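Local coordinates for protein carboxylesterase (Alcaligenes sp., PDB 2WKW) that probably hydrolyses carboxylic esters as an alpha/beta-hydrolase esterase, here with a benzodiazepine-acetic acid ligand bound at its likely active site, at residues I65-G70 against Y97-I102; V201-S206 against A225-E230; I144-P149 against E257-W262; S208-F213 against P231-K236; V248-G253 against K267-F272. All coordinates share one frame; numbering follows the deposited sequence.

Following the chain from its N terminus, contact 1 closes first, a compact loop from I65 to I102 around helix 88-94. Contact 3 spans the widest interval, I144 to W262, and encloses contacts 2 and 4, whose segments alternate: 201-206, 208-213, 225-230, 231-236. Contact 5 opens at V248 within that interval but closes at F272 beyond it, so it crosses contact 3. Contacts 1, 2 and 5 share one sheet; T66 N and I68 N bond to V201 O and L203 O, and S228 N to L249 O. Beyond the C-terminal ends of its strands, E230 salt-bridges R146 of contact 3, while the C234-C269 disulfide ties contact 4 to contact 5.

Contact 1: residues I65-G70 against Y97-I102; sequences ITLIHG and YSTYVI
Strands 65-68 and 99-102 are the parallel partners of a beta-alpha-beta unit, with helix 88-94 between them, in the central sheet of an alpha/beta hydrolase. Their backbones form a parallel ladder: I65 N bonds S98 O, Y100 N bonds I65 O and L67 N bonds Y100 O, this last at 2.8 Å. The final rung, I102 N to L67 O, is stretched to 3.4 Å and weak. There a water steps in, donating to L67 O and I102 O and weakly accepting from H69 N, bridging the parting strand ends. Side chains alternate between the two faces. I65, L67, T99 and V101 lie on the face covered by helix 88-94, where the hydroxyl of T99 bonds D89; T66 and Y100 lie on the face packed by helix 185-197. Branched and bulky apolar residues suit a sheet buried on both sides. With CG1 beside the backbone N (chi1 -53°) and the chain then extended, I65 lays CD1 over one face of the Y97 ring, a CH-pi contact 3.9 Å from CD1 to the centroid. At the far end, I68 CG2 meets I102 CD1. Beyond it the bound ligand touches G70. The turn of the H69 ring is fixed: ND1 donates to G70 O at 2.8 Å in the ring plane, while CD2 turns its edge to I102 O, 3.4 Å away.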
# COMPACT_ATOMS: atom_id res chain seq x y z
N ILE A 65 12.19 14.37 4.11
CA ILE A 65 11.44 13.96 5.28
C ILE A 65 10.92 12.54 5.04
O ILE A 65 10.33 12.25 3.98
CB ILE A 65 10.26 14.94 5.58
CG1 ILE A 65 10.79 16.39 5.67
CG2 ILE A 65 9.52 14.50 6.87
CD1 ILE A 65 9.69 17.48 5.78
N THR A 66 11.15 11.66 6.01
CA THR A 66 10.62 10.30 5.96
C THR A 66 9.41 10.21 6.90
O THR A 66 9.53 10.46 8.10
CB THR A 66 11.69 9.26 6.33
OG1 THR A 66 12.76 9.31 5.37
CG2 THR A 66 11.08 7.84 6.37
N LEU A 67 8.25 9.86 6.33
CA LEU A 67 6.99 9.87 7.08
C LEU A 67 6.61 8.45 7.50
O LEU A 67 6.53 7.55 6.66
CB LEU A 67 5.87 10.55 6.28
CG LEU A 67 5.99 12.04 5.93
CD1 LEU A 67 6.86 12.27 4.70
CD2 LEU A 67 4.61 12.65 5.69
N ILE A 68 6.38 8.26 8.80
CA ILE A 68 6.24 6.94 9.43
C ILE A 68 4.91 6.81 10.20
O ILE A 68 4.74 7.40 11.27
CB ILE A 68 7.43 6.67 10.39
CG1 ILE A 68 8.76 6.90 9.64
CG2 ILE A 68 7.38 5.25 10.94
CD1 ILE A 68 9.96 7.26 10.56
N HIS A 69 3.98 6.03 9.64
CA HIS A 69 2.62 5.94 10.23
C HIS A 69 2.64 5.12 11.53
O HIS A 69 3.63 4.43 11.82
CB HIS A 69 1.65 5.29 9.23
CG HIS A 69 2.01 3.88 8.89
ND1 HIS A 69 1.80 2.83 9.76
CD2 HIS A 69 2.60 3.34 7.79
CE1 HIS A 69 2.24 1.71 9.22
NE2 HIS A 69 2.72 1.99 8.02
N GLY A 70 1.52 5.17 12.26
CA GLY A 70 1.32 4.44 13.52
C GLY A 70 0.59 3.12 13.36
O GLY A 70 0.69 2.47 12.31
N TYR A 97 10.34 19.93 -0.02
CA TYR A 97 10.96 18.75 0.63
C TYR A 97 10.69 17.47 -0.16
O TYR A 97 9.55 17.17 -0.53
CB TYR A 97 10.43 18.55 2.06
CG TYR A 97 10.85 19.61 3.05
CD1 TYR A 97 12.02 19.46 3.80
CD2 TYR A 97 10.10 20.78 3.21
CE1 TYR A 97 12.42 20.44 4.71
CE2 TYR A 97 10.49 21.75 4.12
CZ TYR A 97 11.65 21.57 4.86
OH TYR A 97 12.05 22.54 5.77
N SER A 98 11.76 16.70 -0.39
CA SER A 98 11.61 15.32 -0.85
C SER A 98 10.94 14.51 0.27
O SER A 98 11.25 14.71 1.45
CB SER A 98 12.99 14.72 -1.19
OG SER A 98 13.57 15.36 -2.33
N THR A 99 10.03 13.62 -0.10
CA THR A 99 9.31 12.82 0.89
C THR A 99 9.50 11.35 0.59
O THR A 99 9.46 10.92 -0.56
CB THR A 99 7.80 13.10 0.89
OG1 THR A 99 7.25 12.63 -0.35
CG2 THR A 99 7.54 14.59 1.08
N TYR A 100 9.69 10.59 1.66
CA TYR A 100 9.76 9.14 1.61
C TYR A 100 8.64 8.61 2.52
O TYR A 100 8.70 8.77 3.74
CB TYR A 100 11.15 8.67 2.06
CG TYR A 100 12.21 8.98 1.00
CD1 TYR A 100 12.67 10.29 0.80
CD2 TYR A 100 12.71 7.98 0.18
CE1 TYR A 100 13.61 10.59 -0.19
CE2 TYR A 100 13.67 8.26 -0.81
CZ TYR A 100 14.11 9.58 -0.98
OH TYR A 100 15.04 9.88 -1.94
N VAL A 101 7.59 8.05 1.92
CA VAL A 101 6.44 7.57 2.69
C VAL A 101 6.47 6.04 2.74
O VAL A 101 6.48 5.39 1.71
CB VAL A 101 5.11 8.06 2.10
CG1 VAL A 101 3.93 7.54 2.94
CG2 VAL A 101 5.08 9.61 2.02
N ILE A 102 6.51 5.48 3.95
CA ILE A 102 6.65 4.03 4.11
C ILE A 102 5.32 3.34 4.44
O ILE A 102 4.40 3.98 4.92
CB ILE A 102 7.69 3.67 5.21
CG1 ILE A 102 7.14 3.98 6.62
CG2 ILE A 102 9.03 4.43 4.96
CD1 ILE A 102 7.67 3.09 7.74
O HOH W 1 4.20 6.16 6.63

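Contact 2: residues V201-S206 against A225-E230; sequences VLLSHS and AIVSVE. With W22 ([(2S)-4-methyl-3-oxo-2,3,4,5-tetrahydro-1H-1,4-benzodiazepin-2-yl]acetic acid), chain C.
S206 bonds V229 O through its backbone N while holding a strained positive phi (61°, psi -112°), the sharp turn of a nucleophile elbow after strand 201-205 of the alpha/beta-hydrolase sheet. Its OG bonds H298 NE2, and H298 ND1 bonds E230 OE1, consistent with a Ser-His-Glu catalytic triad in which S206 and E230 follow the ends of the two parallel strands and H298 comes from a separate loop. The ladder continues through bonds such as V227 N to L202 O at 2.8 Å. L203 and V227 lie side by side on one face, pointing the same way; with CG anti to the backbone N (chi1 -174°), L203 sets CG 3.9 Å from V227 CB. An alanine at L203 would remove CG and both methyls, which would probably leave V227 CG1 and V229 CG2 without their L203 contacts, opening a gap beside V227. On the other face S204 OG bonds S208 O and S228 OG bonds G209 O, just after the elbow. H205 meets V229 with its ring edge, CD2 3.3 Å from V229 O.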
# COMPACT_ATOMS: atom_id res chain seq x y z
N VAL A 201 15.11 13.67 7.83
CA VAL A 201 14.32 13.92 9.00
C VAL A 201 13.34 12.74 9.15
O VAL A 201 12.58 12.43 8.22
CB VAL A 201 13.54 15.25 8.87
CG1 VAL A 201 12.68 15.49 10.08
CG2 VAL A 201 14.53 16.43 8.66
N LEU A 202 13.36 12.09 10.31
CA LEU A 202 12.38 11.04 10.60
C LEU A 202 11.19 11.63 11.34
O LEU A 202 11.34 12.21 12.42
CB LEU A 202 12.99 9.89 11.41
CG LEU A 202 14.25 9.23 10.85
CD1 LEU A 202 14.78 8.20 11.86
CD2 LEU A 202 13.97 8.58 9.48
N LEU A 203 10.00 11.47 10.75
CA LEU A 203 8.76 11.95 11.35
C LEU A 203 7.81 10.79 11.55
O LEU A 203 7.39 10.13 10.58
CB LEU A 203 8.13 13.06 10.48
CG LEU A 203 6.89 13.84 10.97
CD1 LEU A 203 6.73 15.17 10.20
CD2 LEU A 203 5.63 13.02 10.82
N SER A 204 7.46 10.52 12.81
CA SER A 204 6.69 9.31 13.14
C SER A 204 5.47 9.67 13.99
O SER A 204 5.25 10.84 14.32
CB SER A 204 7.60 8.29 13.85
OG SER A 204 7.94 8.76 15.15
N HIS A 205 4.66 8.66 14.32
CA HIS A 205 3.33 8.91 14.87
C HIS A 205 2.89 7.77 15.78
O HIS A 205 2.88 6.62 15.35
CB HIS A 205 2.29 9.07 13.72
CG HIS A 205 0.91 9.40 14.19
ND1 HIS A 205 -0.22 8.79 13.70
CD2 HIS A 205 0.48 10.30 15.12
CE1 HIS A 205 -1.28 9.29 14.30
NE2 HIS A 205 -0.89 10.22 15.15
N SER A 206 2.54 8.11 17.02
CA SER A 206 1.78 7.22 17.91
C SER A 206 2.56 5.91 18.17
O SER A 206 3.62 5.95 18.79
CB SER A 206 0.39 6.97 17.31
OG SER A 206 -0.53 6.60 18.33
N ALA A 225 17.20 14.89 12.05
CA ALA A 225 16.30 15.37 13.09
C ALA A 225 15.15 14.38 13.26
O ALA A 225 14.87 13.59 12.36
CB ALA A 225 15.74 16.78 12.74
N ILE A 226 14.50 14.44 14.42
CA ILE A 226 13.36 13.59 14.73
C ILE A 226 12.17 14.46 15.09
O ILE A 226 12.28 15.37 15.92
CB ILE A 226 13.69 12.65 15.93
CG1 ILE A 226 14.85 11.71 15.56
CG2 ILE A 226 12.41 11.92 16.38
CD1 ILE A 226 15.39 10.84 16.67
N VAL A 227 11.04 14.18 14.44
CA VAL A 227 9.75 14.76 14.79
C VAL A 227 8.86 13.59 15.17
O VAL A 227 8.61 12.69 14.36
CB VAL A 227 9.11 15.56 13.62
CG1 VAL A 227 7.70 16.10 14.02
CG2 VAL A 227 10.01 16.71 13.15
N SER A 228 8.39 13.59 16.42
CA SER A 228 7.56 12.50 16.93
C SER A 228 6.18 13.06 17.29
O SER A 228 6.06 13.86 18.22
CB SER A 228 8.24 11.88 18.16
OG SER A 228 7.62 10.66 18.54
N VAL A 229 5.15 12.65 16.55
CA VAL A 229 3.80 13.16 16.78
C VAL A 229 3.00 12.26 17.72
O VAL A 229 2.72 11.10 17.41
CB VAL A 229 3.02 13.30 15.44
CG1 VAL A 229 1.60 13.83 15.69
CG2 VAL A 229 3.79 14.20 14.44
N GLU A 230 2.60 12.80 18.87
CA GLU A 230 1.85 12.04 19.89
C GLU A 230 2.31 10.58 20.09
O GLU A 230 1.52 9.64 19.94
CB GLU A 230 0.34 12.15 19.64
CG GLU A 230 -0.16 13.58 19.81
CD GLU A 230 -1.66 13.71 20.01
OE1 GLU A 230 -2.40 12.71 19.93
OE2 GLU A 230 -2.10 14.85 20.27
O1 W22 C . -0.76 4.02 16.92
C9 W22 C . -1.83 4.32 17.47
C10 W22 C . -2.11 4.02 18.93
C11 W22 C . -0.85 3.68 19.74
C12 W22 C . -1.14 3.88 21.22
O3 W22 C . -1.98 4.73 21.59
O2 W22 C . -0.52 3.17 22.04
N1 W22 C . -2.82 4.95 16.81
C8 W22 C . -2.71 5.34 15.40
C7 W22 C . -4.07 5.33 17.44
C4 W22 C . -4.88 4.10 17.82
C5 W22 C . -4.39 3.05 18.61
N2 W22 C . -3.11 2.98 19.12
C3 W22 C . -6.18 4.08 17.33
C2 W22 C . -7.00 3.00 17.60
C1 W22 C . -6.54 1.94 18.38
C6 W22 C . -5.23 1.96 18.88

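Contact 3: residues I144-P149 against E257-W262; sequences IFRFGP and EEFPRW. With W22 ([(2S)-4-methyl-3-oxo-2,3,4,5-tetrahydro-1H-1,4-benzodiazepin-2-yl]acetic acid), chain C.
The indole of W262 is covered on both faces, by R146 NH1 on one and R261 CG on the other, while its edge faces I144 O. There NE1 donates to I144 O at 2.9 Å, reaching a lone pair in the carbonyl plane although the oxygen lies 23° out of the ring plane. R146 makes a cation-pi contact with CZ 4.6 Å from the centroid of the W262 five-membered ring, the planes 69° apart. Its CG, beside the backbone N (chi1 -49°), lies over the centre of the F259 ring, 3.9 Å from the centroid; the bend at chi3 then turns the guanidinium to the W262 face, and NH2 salt-bridges E230. The edge of the F259 ring meets G148 O, 3.4 Å from F259 CZ. A leucine at W262 would lack the indole N-H and broad faces, so I144 O would probably lose its donor and R146 the flat face under its guanidinium. R261, extended from CG to NE, has I144 CD1 over one face and the ligand carboxylate at its edge; NE donates to ligand O3 at 3.0 Å, while NH2 adds a weak bond to the same oxygen and also bonds Y39 OH of the second subunit. I144 packs CG2 3.5 Å from ligand C4. R146, with positive phi, ends helix 138-144 in a Schellman motif, so the contact ties that end to the loop from strand 248-252 to helix 263-278.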
# COMPACT_ATOMS: atom_id res chain seq x y z
N ILE A 144 -9.67 6.99 21.42
CA ILE A 144 -8.20 7.03 21.34
C ILE A 144 -7.73 8.21 20.49
O ILE A 144 -6.71 8.84 20.80
CB ILE A 144 -7.62 5.67 20.84
CG1 ILE A 144 -7.90 4.58 21.89
CG2 ILE A 144 -6.15 5.79 20.56
CD1 ILE A 144 -7.83 3.14 21.36
N PHE A 145 -8.49 8.53 19.44
CA PHE A 145 -8.15 9.65 18.55
C PHE A 145 -8.53 10.99 19.20
O PHE A 145 -8.13 12.05 18.70
CB PHE A 145 -8.87 9.54 17.20
CG PHE A 145 -8.33 8.45 16.27
CD1 PHE A 145 -6.99 8.10 16.26
CD2 PHE A 145 -9.18 7.83 15.35
CE1 PHE A 145 -6.51 7.13 15.36
CE2 PHE A 145 -8.71 6.86 14.45
CZ PHE A 145 -7.37 6.52 14.46
N ARG A 146 -9.33 10.93 20.27
CA ARG A 146 -9.85 12.11 20.99
C ARG A 146 -10.75 12.99 20.12
O ARG A 146 -10.69 14.22 20.20
CB ARG A 146 -8.72 12.93 21.65
CG ARG A 146 -7.72 12.09 22.48
CD ARG A 146 -6.81 12.99 23.39
NE ARG A 146 -6.17 14.06 22.62
CZ ARG A 146 -5.16 13.90 21.76
NH1 ARG A 146 -4.63 12.69 21.55
NH2 ARG A 146 -4.69 14.95 21.09
N PHE A 147 -11.57 12.37 19.28
CA PHE A 147 -12.59 13.13 18.56
C PHE A 147 -13.66 13.67 19.52
O PHE A 147 -14.34 14.66 19.23
CB PHE A 147 -13.27 12.27 17.48
CG PHE A 147 -12.34 11.79 16.39
CD1 PHE A 147 -11.12 12.42 16.15
CD2 PHE A 147 -12.72 10.72 15.58
CE1 PHE A 147 -10.27 11.96 15.12
CE2 PHE A 147 -11.89 10.26 14.55
CZ PHE A 147 -10.66 10.89 14.32
N GLY A 148 -13.81 12.98 20.65
CA GLY A 148 -14.82 13.27 21.67
C GLY A 148 -14.67 12.26 22.80
O GLY A 148 -13.84 11.33 22.69
N PRO A 149 -15.45 12.42 23.90
CA PRO A 149 -15.25 11.56 25.08
C PRO A 149 -15.58 10.10 24.78
O PRO A 149 -14.81 9.20 25.15
CB PRO A 149 -16.22 12.14 26.13
CG PRO A 149 -16.66 13.47 25.58
CD PRO A 149 -16.56 13.37 24.09
N GLU A 257 -5.78 16.23 28.75
CA GLU A 257 -5.95 15.93 30.18
C GLU A 257 -7.19 15.11 30.49
O GLU A 257 -7.20 14.40 31.47
CB GLU A 257 -5.91 17.20 31.04
CG GLU A 257 -4.56 17.90 31.04
CD GLU A 257 -3.43 17.00 31.55
OE1 GLU A 257 -3.61 16.37 32.62
OE2 GLU A 257 -2.37 16.92 30.88
N GLU A 258 -8.23 15.22 29.67
CA GLU A 258 -9.44 14.44 29.92
C GLU A 258 -9.32 12.95 29.58
O GLU A 258 -10.21 12.16 29.90
CB GLU A 258 -10.68 15.09 29.27
CG GLU A 258 -10.53 15.53 27.83
CD GLU A 258 -11.47 16.67 27.46
OE1 GLU A 258 -12.70 16.46 27.50
OE2 GLU A 258 -10.97 17.77 27.13
N PHE A 259 -8.19 12.55 28.98
CA PHE A 259 -7.98 11.15 28.58
C PHE A 259 -6.82 10.49 29.36
O PHE A 259 -5.65 10.89 29.22
CB PHE A 259 -7.75 11.03 27.06
CG PHE A 259 -8.95 11.42 26.24
CD1 PHE A 259 -9.20 12.75 25.93
CD2 PHE A 259 -9.87 10.46 25.81
CE1 PHE A 259 -10.32 13.12 25.18
CE2 PHE A 259 -10.98 10.81 25.07
CZ PHE A 259 -11.21 12.15 24.75
N PRO A 260 -7.14 9.49 30.20
CA PRO A 260 -6.11 8.81 31.01
C PRO A 260 -5.05 8.13 30.16
O PRO A 260 -3.91 7.99 30.60
CB PRO A 260 -6.92 7.77 31.80
CG PRO A 260 -8.26 8.41 31.94
CD PRO A 260 -8.50 9.09 30.60
N ARG A 261 -5.41 7.72 28.95
CA ARG A 261 -4.42 7.20 27.99
C ARG A 261 -3.36 8.24 27.67
O ARG A 261 -2.17 7.92 27.57
CB ARG A 261 -5.11 6.76 26.69
CG ARG A 261 -4.17 6.24 25.62
CD ARG A 261 -4.96 5.73 24.43
NE ARG A 261 -4.16 4.77 23.67
CZ ARG A 261 -4.36 3.46 23.69
NH1 ARG A 261 -5.34 2.94 24.41
NH2 ARG A 261 -3.58 2.67 22.98
N TRP A 262 -3.80 9.49 27.51
CA TRP A 262 -2.96 10.53 26.91
C TRP A 262 -2.24 11.44 27.89
O TRP A 262 -1.08 11.80 27.66
CB TRP A 262 -3.78 11.34 25.87
CG TRP A 262 -3.98 10.52 24.63
CD1 TRP A 262 -5.16 9.99 24.17
CD2 TRP A 262 -2.96 10.10 23.72
NE1 TRP A 262 -4.93 9.27 23.01
CE2 TRP A 262 -3.59 9.32 22.72
CE3 TRP A 262 -1.56 10.28 23.66
CZ2 TRP A 262 -2.87 8.73 21.66
CZ3 TRP A 262 -0.85 9.71 22.61
CH2 TRP A 262 -1.51 8.94 21.62
O1 W22 C . -0.76 4.02 16.92
C9 W22 C . -1.83 4.32 17.47
C10 W22 C . -2.11 4.02 18.93
C11 W22 C . -0.85 3.68 19.74
C12 W22 C . -1.14 3.88 21.22
O3 W22 C . -1.98 4.73 21.59
O2 W22 C . -0.52 3.17 22.04
N1 W22 C . -2.82 4.95 16.81
C8 W22 C . -2.71 5.34 15.40
C7 W22 C . -4.07 5.33 17.44
C4 W22 C . -4.88 4.10 17.82
C5 W22 C . -4.39 3.05 18.61
N2 W22 C . -3.11 2.98 19.12
C3 W22 C . -6.18 4.08 17.33
C2 W22 C . -7.00 3.00 17.60
C1 W22 C . -6.54 1.94 18.38
C6 W22 C . -5.23 1.96 18.88

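Contact 4: residues S208-F213 against P231-K236; sequences SGIYPF and PGECPK
G209 and P231 come within 3.9 Å of each other at CA before the two segments diverge. Only a glycine fits at G209: its CA lies 3.6 Å from P231 CB, and a side chain there would run into the proline. Nearby, a water accepts from I210 N and, weakly, from E233 N, bridging the two backbones. I210 then leans across; CG1 anti to the backbone N (chi1 -162°) brings CD1 to 3.8 Å from P235 CD and close to E233 O. E233 lays CG of its aliphatic stem against I210 CB. F213 offers one face to P235, whose CD lies 4.0 Å from the ring centroid in a CH-pi contact; the compact, rigid ring of the proline, with its C-H bonds toward the pi face, suits the aromatic. Next to it, C234 is tied to C269 by a disulfide. The packing joins the start of helix 211-218, just after the nucleophile elbow, to the loop following the likely acid residue E230, as expected of an alpha/beta hydrolase.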
# COMPACT_ATOMS: atom_id res chain seq x y z
N SER A 208 4.52 4.26 16.22
CA SER A 208 5.88 4.41 15.72
C SER A 208 6.61 5.64 16.31
O SER A 208 7.74 5.92 15.93
CB SER A 208 5.88 4.49 14.19
OG SER A 208 5.27 5.71 13.75
N GLY A 209 5.96 6.34 17.23
CA GLY A 209 6.53 7.54 17.88
C GLY A 209 7.94 7.28 18.42
O GLY A 209 8.83 8.09 18.21
N ILE A 210 8.12 6.13 19.07
CA ILE A 210 9.41 5.70 19.63
C ILE A 210 10.45 5.24 18.60
O ILE A 210 11.66 5.33 18.87
CB ILE A 210 9.22 4.62 20.74
CG1 ILE A 210 10.48 4.49 21.62
CG2 ILE A 210 8.83 3.24 20.17
CD1 ILE A 210 10.76 5.70 22.53
N TYR A 211 10.00 4.79 17.42
CA TYR A 211 10.88 4.16 16.42
C TYR A 211 12.14 4.99 16.08
O TYR A 211 13.24 4.45 16.10
CB TYR A 211 10.15 3.83 15.11
CG TYR A 211 9.14 2.68 15.10
CD1 TYR A 211 8.72 2.05 16.27
CD2 TYR A 211 8.56 2.28 13.89
CE1 TYR A 211 7.77 1.00 16.23
CE2 TYR A 211 7.61 1.25 13.83
CZ TYR A 211 7.22 0.62 14.99
OH TYR A 211 6.29 -0.40 14.91
N PRO A 212 11.98 6.30 15.76
CA PRO A 212 13.17 7.06 15.36
C PRO A 212 14.23 7.15 16.47
O PRO A 212 15.42 7.20 16.17
CB PRO A 212 12.60 8.46 15.07
CG PRO A 212 11.14 8.26 14.84
CD PRO A 212 10.77 7.13 15.74
N PHE A 213 13.78 7.19 17.72
CA PHE A 213 14.69 7.21 18.88
C PHE A 213 15.43 5.88 19.02
O PHE A 213 16.64 5.86 19.30
CB PHE A 213 13.92 7.53 20.16
CG PHE A 213 13.18 8.85 20.10
CD1 PHE A 213 13.89 10.06 20.08
CD2 PHE A 213 11.78 8.89 20.06
CE1 PHE A 213 13.21 11.30 20.04
CE2 PHE A 213 11.09 10.11 20.00
CZ PHE A 213 11.80 11.32 20.00
N PRO A 231 3.59 10.39 20.45
CA PRO A 231 4.12 9.03 20.56
C PRO A 231 3.41 8.25 21.66
O PRO A 231 2.97 8.83 22.67
CB PRO A 231 5.59 9.24 20.95
CG PRO A 231 5.64 10.60 21.62
CD PRO A 231 4.54 11.41 20.95
N GLY A 232 3.28 6.94 21.44
CA GLY A 232 2.84 6.02 22.49
C GLY A 232 3.81 6.04 23.67
O GLY A 232 3.39 5.88 24.81
N GLU A 233 5.10 6.23 23.40
CA GLU A 233 6.08 6.46 24.46
C GLU A 233 7.23 7.33 23.98
O GLU A 233 7.61 7.28 22.81
CB GLU A 233 6.62 5.14 25.06
CG GLU A 233 7.41 4.28 24.12
CD GLU A 233 7.63 2.86 24.65
OE1 GLU A 233 7.96 2.70 25.85
OE2 GLU A 233 7.48 1.90 23.84
N CYS A 234 7.74 8.13 24.90
CA CYS A 234 8.96 8.88 24.70
C CYS A 234 10.10 8.10 25.38
O CYS A 234 9.85 7.31 26.28
CB CYS A 234 8.81 10.26 25.33
SG CYS A 234 8.06 11.45 24.22
N PRO A 235 11.36 8.32 24.97
CA PRO A 235 12.44 7.70 25.76
C PRO A 235 12.41 8.12 27.24
O PRO A 235 11.85 9.15 27.58
CB PRO A 235 13.71 8.23 25.09
CG PRO A 235 13.28 8.62 23.71
CD PRO A 235 11.88 9.12 23.85
N LYS A 236 12.99 7.30 28.11
CA LYS A 236 13.14 7.64 29.53
C LYS A 236 14.19 8.74 29.74
O LYS A 236 15.19 8.80 29.01
CB LYS A 236 13.53 6.40 30.34
CG LYS A 236 12.46 5.32 30.40
CD LYS A 236 12.98 4.11 31.16
CE LYS A 236 11.89 3.07 31.33
NZ LYS A 236 11.70 2.24 30.10
O HOH W 2 5.65 4.90 20.42

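Contact 5: residues V248-G253 against K267-F272; sequences VLVVFG and KACHAF
Apolar packing carries most of the join between strand 248-252 and helix 267-272, which run nearly antiparallel, their axes at 162° and about 10 Å apart. On the strand, V248, V250 and F252 face the helix, while L249 and V251 point the other way. F272 reaches across with CG anti to the backbone N (chi1 158°) and sets one ring corner against both valines: CE2 is 3.9 Å from V248 CG1 and 4.2 Å from V250 CG2, the latter methyl lying at the ring edge. One helical turn earlier, the compact C269 packs beside the larger F252, with CB 4.1 Å from V250 CG1 and 3.9 Å from F252 CE1. The second kind of interaction is aromatic. C269 SG lies at the edge of the F252 ring, in its plane, 5.1 Å from the centroid, so this sulfur-aromatic contact meets ring hydrogens and not the pi face; F272 in turn makes a T-shaped (edge-to-face) contact with F213. Covalent chemistry makes the third: the same SG forms a disulfide with C234. The helix belongs to the beta-alpha-beta unit that continues into strand 283-287. With beta-branched valines suited to the strand and rings spanning the distance to the helix, the join rests on shape and dispersion, and the disulfide probably limits how far the C269 turn can shift.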
# COMPACT_ATOMS: atom_id res chain seq x y z
N VAL A 248 15.29 17.30 18.32
CA VAL A 248 14.06 16.53 18.59
C VAL A 248 12.84 17.43 18.81
O VAL A 248 12.87 18.34 19.64
CB VAL A 248 14.24 15.61 19.83
CG1 VAL A 248 12.89 15.03 20.31
CG2 VAL A 248 15.22 14.52 19.54
N LEU A 249 11.78 17.16 18.05
CA LEU A 249 10.49 17.81 18.26
C LEU A 249 9.44 16.74 18.58
O LEU A 249 9.34 15.73 17.86
CB LEU A 249 10.06 18.62 17.03
CG LEU A 249 8.73 19.39 17.11
CD1 LEU A 249 8.82 20.52 18.13
CD2 LEU A 249 8.38 19.98 15.75
N VAL A 250 8.69 16.93 19.67
CA VAL A 250 7.60 16.03 20.04
C VAL A 250 6.35 16.90 20.07
O VAL A 250 6.36 17.95 20.69
CB VAL A 250 7.85 15.38 21.44
CG1 VAL A 250 6.61 14.61 21.92
CG2 VAL A 250 9.06 14.45 21.38
N VAL A 251 5.31 16.48 19.36
CA VAL A 251 4.13 17.34 19.13
C VAL A 251 2.89 16.72 19.74
O VAL A 251 2.58 15.55 19.50
CB VAL A 251 3.87 17.57 17.59
CG1 VAL A 251 2.74 18.58 17.35
CG2 VAL A 251 5.13 18.03 16.87
N PHE A 252 2.15 17.52 20.52
CA PHE A 252 0.89 17.07 21.09
C PHE A 252 -0.21 18.03 20.73
O PHE A 252 0.02 19.25 20.63
CB PHE A 252 0.98 16.92 22.62
CG PHE A 252 1.52 15.59 23.07
CD1 PHE A 252 2.90 15.38 23.16
CD2 PHE A 252 0.66 14.55 23.39
CE1 PHE A 252 3.40 14.14 23.57
CE2 PHE A 252 1.16 13.31 23.81
CZ PHE A 252 2.53 13.11 23.91
N GLY A 253 -1.40 17.48 20.54
CA GLY A 253 -2.58 18.27 20.19
C GLY A 253 -3.39 18.65 21.42
O GLY A 253 -2.84 18.89 22.48
N LYS A 267 3.03 14.16 29.96
CA LYS A 267 3.87 14.42 31.14
C LYS A 267 5.21 13.72 31.00
O LYS A 267 6.26 14.35 31.21
CB LYS A 267 3.14 13.96 32.41
CG LYS A 267 3.89 14.25 33.69
CD LYS A 267 3.13 13.69 34.88
CE LYS A 267 3.89 13.93 36.18
NZ LYS A 267 3.10 13.44 37.34
N ALA A 268 5.18 12.45 30.60
CA ALA A 268 6.40 11.67 30.38
C ALA A 268 7.27 12.23 29.26
O ALA A 268 8.49 12.21 29.34
CB ALA A 268 6.05 10.18 30.14
N CYS A 269 6.63 12.73 28.20
CA CYS A 269 7.38 13.36 27.12
C CYS A 269 8.01 14.70 27.53
O CYS A 269 9.12 15.02 27.09
CB CYS A 269 6.51 13.47 25.85
SG CYS A 269 6.25 11.85 25.02
N HIS A 270 7.33 15.46 28.38
CA HIS A 270 7.95 16.66 28.97
C HIS A 270 9.22 16.30 29.75
O HIS A 270 10.26 16.96 29.58
CB HIS A 270 6.98 17.41 29.90
CG HIS A 270 6.14 18.43 29.20
ND1 HIS A 270 6.67 19.53 28.56
CD2 HIS A 270 4.80 18.51 29.04
CE1 HIS A 270 5.69 20.25 28.04
NE2 HIS A 270 4.54 19.65 28.31
N ALA A 271 9.15 15.26 30.58
CA ALA A 271 10.31 14.79 31.34
C ALA A 271 11.43 14.35 30.41
O ALA A 271 12.62 14.60 30.68
CB ALA A 271 9.93 13.65 32.30
N PHE A 272 11.06 13.69 29.31
CA PHE A 272 12.05 13.30 28.31
C PHE A 272 12.78 14.53 27.76
O PHE A 272 14.02 14.58 27.77
CB PHE A 272 11.39 12.47 27.19
CG PHE A 272 12.16 12.46 25.90
CD1 PHE A 272 13.46 11.97 25.84
CD2 PHE A 272 11.58 12.93 24.73
CE1 PHE A 272 14.19 11.96 24.64
CE2 PHE A 272 12.30 12.92 23.51
CZ PHE A 272 13.61 12.43 23.47